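Local coordinates for putative citrate lyase (Ralstonia eutropha, PDB 3QQW), which is a putative Mg(2+)-dependent lyase of the HpcH/HpaI aldolase and citrate lyase family, possibly acting on citramalyl-CoA, at the interface of chains A and B. Coordinates in Å, arbitrary orientation; residue numbers count along the deposited sequence, not the author numbering. Chains: chain A/B, Putative citrate lyase.

The interface of chains A and B. Residues chain A 184, 187, 201-203, 206; chain B 209, 212-213, 216, 244-248.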
loop_
_atom_site.group_PDB
_atom_site.type_symbol
_atom_site.label_atom_id
_atom_site.label_comp_id
_atom_site.label_asym_id
_atom_site.label_seq_id
_atom_site.Cartn_x
_atom_site.Cartn_y
_atom_site.Cartn_z
ATOM N N HIS A 184 -6.726 14.342 -8.539
ATOM C CA HIS A 184 -7.342 13.036 -8.776
ATOM C C HIS A 184 -8.488 13.027 -9.791
ATOM O O HIS A 184 -9.224 12.037 -9.833
ATOM C CB HIS A 184 -7.796 12.408 -7.455
ATOM C CG HIS A 184 -6.670 11.759 -6.724
ATOM N ND1 HIS A 184 -5.778 12.500 -5.994
ATOM C CD2 HIS A 184 -6.316 10.449 -6.649
ATOM C CE1 HIS A 184 -4.916 11.629 -5.492
ATOM N NE2 HIS A 184 -5.209 10.385 -5.853
ATOM N N ALA A 187 -11.904 11.809 -8.868
ATOM C CA ALA A 187 -12.104 10.433 -8.375
ATOM C C ALA A 187 -12.255 10.391 -6.851
ATOM O O ALA A 187 -12.830 9.443 -6.320
ATOM C CB ALA A 187 -10.978 9.533 -8.820
ATOM N N HIS A 201 -11.153 7.183 3.427
ATOM C CA HIS A 201 -11.090 6.943 1.975
ATOM C C HIS A 201 -9.811 6.167 1.685
ATOM O O HIS A 201 -8.728 6.574 2.131
ATOM C CB HIS A 201 -11.144 8.261 1.173
ATOM C CG HIS A 201 -11.284 8.052 -0.309
ATOM N ND1 HIS A 201 -10.191 7.718 -1.107
ATOM C CD2 HIS A 201 -12.382 8.130 -1.096
ATOM C CE1 HIS A 201 -10.656 7.617 -2.340
ATOM N NE2 HIS A 201 -11.968 7.834 -2.384
ATOM N N ALA A 202 -9.946 5.028 0.994
ATOM C CA ALA A 202 -8.850 4.126 0.671
ATOM C C ALA A 202 -7.620 4.842 0.095
ATOM O O ALA A 202 -6.509 4.514 0.494
ATOM C CB ALA A 202 -9.320 3.055 -0.291
ATOM N N LEU A 203 -7.798 5.825 -0.781
ATOM C CA LEU A 203 -6.664 6.536 -1.378
ATOM C C LEU A 203 -5.986 7.465 -0.393
ATOM O O LEU A 203 -4.772 7.643 -0.460
ATOM C CB LEU A 203 -7.071 7.319 -2.641
ATOM C CG LEU A 203 -7.544 6.468 -3.844
ATOM C CD1 LEU A 203 -7.856 7.359 -5.020
ATOM C CD2 LEU A 203 -6.507 5.386 -4.230
ATOM N N ARG A 206 -4.169 5.238 2.311
ATOM C CA ARG A 206 -2.987 4.747 1.605
ATOM C C ARG A 206 -1.927 5.825 1.519
ATOM O O ARG A 206 -0.792 5.566 1.877
ATOM C CB ARG A 206 -3.389 4.288 0.199
ATOM C CG ARG A 206 -2.246 3.775 -0.630
ATOM C CD ARG A 206 -2.644 3.503 -2.045
ATOM N NE ARG A 206 -1.474 3.080 -2.831
ATOM C CZ ARG A 206 -0.617 3.926 -3.390
ATOM N NH1 ARG A 206 -0.815 5.235 -3.305
ATOM N NH2 ARG A 206 0.422 3.472 -4.069
ATOM N N ALA B 209 -6.661 -0.052 -4.167
ATOM C CA ALA B 209 -6.118 1.269 -3.902
ATOM C C ALA B 209 -4.790 1.479 -4.632
ATOM O O ALA B 209 -4.609 2.540 -5.232
ATOM C CB ALA B 209 -5.972 1.506 -2.414
ATOM N N VAL B 212 -5.620 1.996 -8.485
ATOM C CA VAL B 212 -6.247 3.298 -8.693
ATOM C C VAL B 212 -5.169 4.375 -8.549
ATOM O O VAL B 212 -5.066 5.232 -9.424
ATOM C CB VAL B 212 -7.468 3.525 -7.761
ATOM C CG1 VAL B 212 -7.968 4.956 -7.847
ATOM C CG2 VAL B 212 -8.612 2.564 -8.091
ATOM N N ALA B 213 -4.330 4.300 -7.499
ATOM C CA ALA B 213 -3.258 5.261 -7.266
ATOM C C ALA B 213 -2.269 5.316 -8.450
ATOM O O ALA B 213 -1.906 6.413 -8.874
ATOM C CB ALA B 213 -2.518 4.934 -5.980
ATOM N N LEU B 216 -4.335 6.837 -11.711
ATOM C CA LEU B 216 -4.553 8.272 -11.568
ATOM C C LEU B 216 -3.242 9.056 -11.578
ATOM O O LEU B 216 -3.204 10.146 -12.136
ATOM C CB LEU B 216 -5.384 8.574 -10.320
ATOM C CG LEU B 216 -6.823 7.999 -10.333
ATOM C CD1 LEU B 216 -7.536 8.282 -9.037
ATOM C CD2 LEU B 216 -7.634 8.509 -11.524
ATOM N N ARG B 244 -16.659 3.836 -6.896
ATOM C CA ARG B 244 -16.505 5.231 -7.298
ATOM C C ARG B 244 -16.189 6.151 -6.136
ATOM O O ARG B 244 -15.313 7.000 -6.295
ATOM C CB ARG B 244 -17.768 5.745 -8.019
ATOM C CG ARG B 244 -17.602 7.123 -8.648
ATOM C CD ARG B 244 -18.880 7.933 -8.581
ATOM N NE ARG B 244 -18.637 9.320 -8.970
ATOM C CZ ARG B 244 -19.587 10.190 -9.286
ATOM N NH1 ARG B 244 -20.863 9.825 -9.270
ATOM N NH2 ARG B 244 -19.267 11.428 -9.643
ATOM N N ASN B 245 -16.928 6.042 -5.008
ATOM C CA ASN B 245 -16.772 6.947 -3.868
ATOM C C ASN B 245 -15.794 6.531 -2.794
ATOM O O ASN B 245 -15.355 7.420 -2.059
ATOM C CB ASN B 245 -18.125 7.209 -3.212
ATOM C CG ASN B 245 -19.142 7.801 -4.151
ATOM O OD1 ASN B 245 -20.294 7.348 -4.217
ATOM N ND2 ASN B 245 -18.730 8.803 -4.915
ATOM N N GLU B 246 -15.452 5.234 -2.676
ATOM C CA GLU B 246 -14.534 4.797 -1.622
ATOM C C GLU B 246 -13.151 4.453 -2.160
ATOM O O GLU B 246 -12.192 4.480 -1.372
ATOM C CB GLU B 246 -15.107 3.593 -0.850
ATOM N N PHE B 247 -13.038 4.127 -3.478
ATOM C CA PHE B 247 -11.763 3.719 -4.049
ATOM C C PHE B 247 -11.237 4.600 -5.196
ATOM O O PHE B 247 -10.033 4.601 -5.438
ATOM C CB PHE B 247 -11.840 2.268 -4.494
ATOM C CG PHE B 247 -11.807 1.314 -3.325
ATOM C CD1 PHE B 247 -12.976 0.983 -2.639
ATOM C CD2 PHE B 247 -10.602 0.786 -2.869
ATOM C CE1 PHE B 247 -12.940 0.130 -1.536
ATOM C CE2 PHE B 247 -10.567 -0.058 -1.753
ATOM C CZ PHE B 247 -11.736 -0.376 -1.094
ATOM N N GLY B 248 -12.095 5.335 -5.886
ATOM C CA GLY B 248 -11.621 6.200 -6.959
ATOM C C GLY B 248 -11.709 5.615 -8.345
ATOM O O GLY B 248 -11.056 6.112 -9.260
HETATM O O HOH W 1 -13.401 7.667 -4.590
#
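The imidazole of A:His201 lies with one face on the carbonyl O of B:Glu246, which sits 3.5 Å above the ring plane, over its centre. At the ring edge, in plane, are the CA of A:Leu203 and a water. A:His201 NE2 meets this water at 2.6 Å in an almost straight bond (176° at H), and the same water bridges to the main-chain O atoms of A:Ala187 and B:Arg244. On the other nitrogen, ND1 takes the backbone N-H of A:Leu203 at 3.1 Å, with the donor tilted 29° from the ring plane. With CG anti to the backbone N (chi1 -172°), the ring is placed over the carbonyl, and the contacts at both nitrogens probably restrain its rotation.

The guanidinium of A:Arg206, on its extended side chain, carries the methyl of B:Ala213 on one face, near the rim. The branched tip of A:Leu203 fits between the main-chain O atoms of B:Phe247 (3.5 Å from CG) and B:Ala209 (3.6 Å from CD2), and its CD1 packs 3.7 Å from B:Val212 CG1, the side chains crossing at about a right angle. B:Leu216 CD1 reaches both A:His184 CD2 and the A:Ala187 methyl, while the A:Ala202 methyl touches the ring of B:Phe247. A:Ala202 N makes a weak hydrogen bond to B:Glu246 O.

The patch joins the start of chain A helix 202-217 and its preceding loops to chain B helix 202-216 and the C-terminal end of helix 233-247. It is part of a contact, not an exact two-fold, between TIM-barrel subunits of the deposited trimer, which may be the biological assembly.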